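Local coordinates for periplasmic binding protein/LacI transcriptional regulator (Clostridium phytofermentans, PDB 3BRS), which probably binds a sugar outside the cell as the solute-binding component of a transport system, its fold being that of the periplasmic binding protein/LacI family, at residues A74-T79 / G99-I104. Numbering follows the deposited sequence.
Sequences ADYEKT and GMKQDI
One face of the Tyr76 ring lies over the start of Lys101: Lys101 CB sits 3.7 Å from the Tyr76 ring centroid, 20° off the normal, a CH-pi contact displaced toward the rim, and Lys101 N faces the same side. Gly99 O comes to the edge of the ring, near its plane, 3.9 Å from Tyr76 CD1. Tyr76 CG is anti to the backbone N (chi1 179°), which carries the ring beside its own carbonyl, toward Lys101; the two side chains cross at about a right angle. Beneath the ring the backbones are tied together: Lys101 N donates an almost straight hydrogen bond to Tyr76 O (3.0 Å, 169°). Gln102, bent at chi2, turns its flat amide so that NE2 reaches a lone pair of Glu77 O at 3.1 Å, close to the amide plane, which fixes the turn of that group. Gln102 OE1 and Asp75 O share a water between them. Lys101 then runs obliquely past Glu77, CE on CG, with NZ 4.2 Å from Glu77 OE1, too far for a salt bridge, though the opposite charges probably attract. Met100 SD rests on Thr79 CG2. Tyr76 also meets Lys144 and Met147 of helix 144-157, carrying loop 74-79 across to the second domain, while 99-104 packs against it. Relatives with this two-domain periplasmic binding protein fold bind ligands in the interdomain cleft, as this protein probably does.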
ATOM      1  N   ALA A  74       3.977  -9.592  -1.073  1.00 26.94           N
ATOM      2  CA  ALA A  74       3.343  -9.281  -2.385  1.00 28.28           C
ATOM      3  C   ALA A  74       1.923  -9.860  -2.530  1.00 31.56           C
ATOM      4  O   ALA A  74       1.081  -9.305  -3.202  1.00 34.74           O
ATOM      5  CB  ALA A  74       4.244  -9.700  -3.561  1.00 27.43           C
ATOM      6  N   ASP A  75       1.702 -11.029  -1.970  1.00 28.97           N
ATOM      7  CA  ASP A  75       0.467 -11.744  -2.180  1.00 27.34           C
ATOM      8  C   ASP A  75      -0.077 -12.236  -0.840  1.00 25.44           C
ATOM      9  O   ASP A  75       0.624 -12.915  -0.057  1.00 25.42           O
ATOM     10  CB  ASP A  75       0.742 -12.981  -3.112  1.00 30.51           C
ATOM     11  CG  ASP A  75      -0.538 -13.512  -3.659  1.00 41.41           C
ATOM     12  OD1 ASP A  75      -1.161 -14.263  -2.944  1.00 30.67           O
ATOM     13  OD2 ASP A  75      -1.021 -13.049  -4.705  1.00 35.43           O
ATOM     14  N   TYR A  76      -1.343 -11.946  -0.597  1.00 23.88           N
ATOM     15  CA  TYR A  76      -1.990 -12.274   0.629  1.00 23.21           C
ATOM     16  C   TYR A  76      -1.960 -13.776   0.923  1.00 27.34           C
ATOM     17  O   TYR A  76      -1.820 -14.172   2.091  1.00 30.48           O
ATOM     18  CB  TYR A  76      -3.449 -11.814   0.422  1.00 25.04           C
ATOM     19  CG  TYR A  76      -4.355 -12.081   1.616  1.00 34.96           C
ATOM     20  CD1 TYR A  76      -4.097 -11.474   2.848  1.00 37.57           C
ATOM     21  CD2 TYR A  76      -5.531 -12.839   1.497  1.00 36.27           C
ATOM     22  CE1 TYR A  76      -4.922 -11.683   3.953  1.00 41.13           C
ATOM     23  CE2 TYR A  76      -6.348 -13.035   2.586  1.00 38.67           C
ATOM     24  CZ  TYR A  76      -6.010 -12.459   3.811  1.00 31.09           C
ATOM     25  OH  TYR A  76      -6.818 -12.639   4.924  1.00 52.51           O
ATOM     26  N   GLU A  77      -2.107 -14.617  -0.095  1.00 30.75           N
ATOM     27  CA  GLU A  77      -2.027 -16.109   0.096  1.00 33.46           C
ATOM     28  C   GLU A  77      -0.706 -16.838  -0.290  1.00 34.41           C
ATOM     29  O   GLU A  77      -0.370 -17.869   0.296  1.00 37.38           O
ATOM     30  CB  GLU A  77      -3.197 -16.691  -0.657  1.00 35.55           C
ATOM     31  CG  GLU A  77      -4.537 -16.255  -0.016  1.00 68.96           C
ATOM     32  CD  GLU A  77      -5.736 -16.505  -0.889  1.00 46.28           C
ATOM     33  OE1 GLU A  77      -6.861 -16.560  -0.343  1.00 73.78           O
ATOM     34  OE2 GLU A  77      -5.567 -16.623  -2.123  1.00 72.72           O
ATOM     35  N   LYS A  78       0.069 -16.286  -1.240  1.00 31.82           N
ATOM     36  CA  LYS A  78       1.161 -17.058  -1.891  1.00 30.38           C
ATOM     37  C   LYS A  78       2.539 -16.737  -1.443  1.00 32.00           C
ATOM     38  O   LYS A  78       3.417 -17.607  -1.552  1.00 34.35           O
ATOM     39  CB  LYS A  78       1.084 -16.948  -3.415  1.00 32.76           C
ATOM     40  CG  LYS A  78      -0.412 -16.690  -3.871  1.00 43.91           C
ATOM     41  CD  LYS A  78      -0.758 -17.431  -5.036  1.00 35.82           C
ATOM     42  CE  LYS A  78      -1.136 -18.774  -4.551  1.00 47.13           C
ATOM     43  NZ  LYS A  78      -2.337 -19.201  -5.385  1.00 45.33           N
ATOM     44  N   THR A  79       2.724 -15.520  -0.889  1.00 29.88           N
ATOM     45  CA  THR A  79       3.945 -15.134  -0.206  1.00 30.94           C
ATOM     46  C   THR A  79       4.434 -16.167   0.905  1.00 30.35           C
ATOM     47  O   THR A  79       5.621 -16.448   1.099  1.00 30.13           O
ATOM     48  CB  THR A  79       3.742 -13.696   0.387  1.00 33.06           C
ATOM     49  OG1 THR A  79       3.568 -12.799  -0.673  1.00 30.10           O
ATOM     50  CG2 THR A  79       4.987 -13.257   1.108  1.00 22.26           C
ATOM     51  N   GLY A  99       0.052  -7.491   4.824  1.00 27.48           N
ATOM     52  CA  GLY A  99       0.135  -8.799   5.512  1.00 27.64           C
ATOM     53  C   GLY A  99      -0.183 -10.027   4.660  1.00 28.35           C
ATOM     54  O   GLY A  99      -0.540  -9.937   3.439  1.00 25.79           O
ATOM     55  N   MET A 100      -0.015 -11.181   5.301  1.00 28.90           N
ATOM     56  CA  MET A 100      -0.514 -12.491   4.832  1.00 30.57           C
ATOM     57  C   MET A 100      -1.821 -12.970   5.608  1.00 35.73           C
ATOM     58  O   MET A 100      -2.105 -12.550   6.710  1.00 34.42           O
ATOM     59  CB  MET A 100       0.572 -13.514   4.981  1.00 31.56           C
ATOM     60  CG  MET A 100       1.847 -13.137   4.115  1.00 25.68           C
ATOM     61  SD  MET A 100       3.306 -14.194   4.322  1.00 26.25           S
ATOM     62  CE  MET A 100       3.862 -13.277   5.709  1.00 32.93           C
ATOM     63  N   LYS A 101      -2.562 -13.879   4.965  1.00 39.29           N
ATOM     64  CA  LYS A 101      -3.701 -14.568   5.485  1.00 39.48           C
ATOM     65  C   LYS A 101      -3.219 -15.480   6.563  1.00 38.36           C
ATOM     66  O   LYS A 101      -3.988 -15.782   7.473  1.00 34.32           O
ATOM     67  CB  LYS A 101      -4.315 -15.463   4.384  1.00 40.31           C
ATOM     68  CG  LYS A 101      -5.726 -16.025   4.711  1.00 48.78           C
ATOM     69  CD  LYS A 101      -6.072 -17.171   3.743  1.00 43.14           C
ATOM     70  CE  LYS A 101      -4.812 -18.012   3.383  1.00 55.15           C
ATOM     71  NZ  LYS A 101      -5.125 -19.167   2.432  1.00 59.38           N
ATOM     72  N   GLN A 102      -1.978 -15.968   6.436  1.00 37.59           N
ATOM     73  CA  GLN A 102      -1.422 -16.916   7.415  1.00 40.51           C
ATOM     74  C   GLN A 102      -0.791 -16.130   8.565  1.00 44.10           C
ATOM     75  O   GLN A 102      -0.102 -15.128   8.345  1.00 42.66           O
ATOM     76  CB  GLN A 102      -0.430 -17.908   6.782  1.00 38.90           C
ATOM     77  CG  GLN A 102      -1.084 -18.742   5.591  1.00 36.25           C
ATOM     78  CD  GLN A 102      -0.953 -18.017   4.223  1.00 47.75           C
ATOM     79  OE1 GLN A 102      -0.661 -16.787   4.132  1.00 28.29           O
ATOM     80  NE2 GLN A 102      -1.144 -18.779   3.154  1.00 30.25           N
ATOM     81  N   ASP A 103      -1.026 -16.581   9.792  1.00 45.99           N
ATOM     82  CA  ASP A 103      -0.658 -15.773  10.938  1.00 48.74           C
ATOM     83  C   ASP A 103       0.772 -16.024  11.381  1.00 47.81           C
ATOM     84  O   ASP A 103       1.007 -16.500  12.494  1.00 48.85           O
ATOM     85  CB  ASP A 103      -1.601 -16.009  12.115  1.00 52.13           C
ATOM     86  CG  ASP A 103      -1.275 -15.109  13.270  1.00 85.33           C
ATOM     87  OD1 ASP A 103      -1.031 -13.903  12.994  1.00 67.89           O
ATOM     88  OD2 ASP A 103      -1.221 -15.611  14.423  1.00 66.82           O
ATOM     89  N   ILE A 104       1.740 -15.693  10.525  1.00 44.04           N
ATOM     90  CA  ILE A 104       3.121 -15.964  10.887  1.00 37.41           C
ATOM     91  C   ILE A 104       3.976 -14.787  11.305  1.00 34.11           C
ATOM     92  O   ILE A 104       5.095 -15.022  11.816  1.00 32.76           O
ATOM     93  CB  ILE A 104       3.818 -16.863   9.858  1.00 37.81           C
ATOM     94  CG1 ILE A 104       3.877 -16.134   8.506  1.00 30.19           C
ATOM     95  CG2 ILE A 104       3.117 -18.284   9.797  1.00 37.34           C
ATOM     96  CD1 ILE A 104       4.811 -16.744   7.466  1.00 37.54           C
TER
HETATM   97  O   HOH W   1       0.681 -15.285   1.947  1.00 29.33           O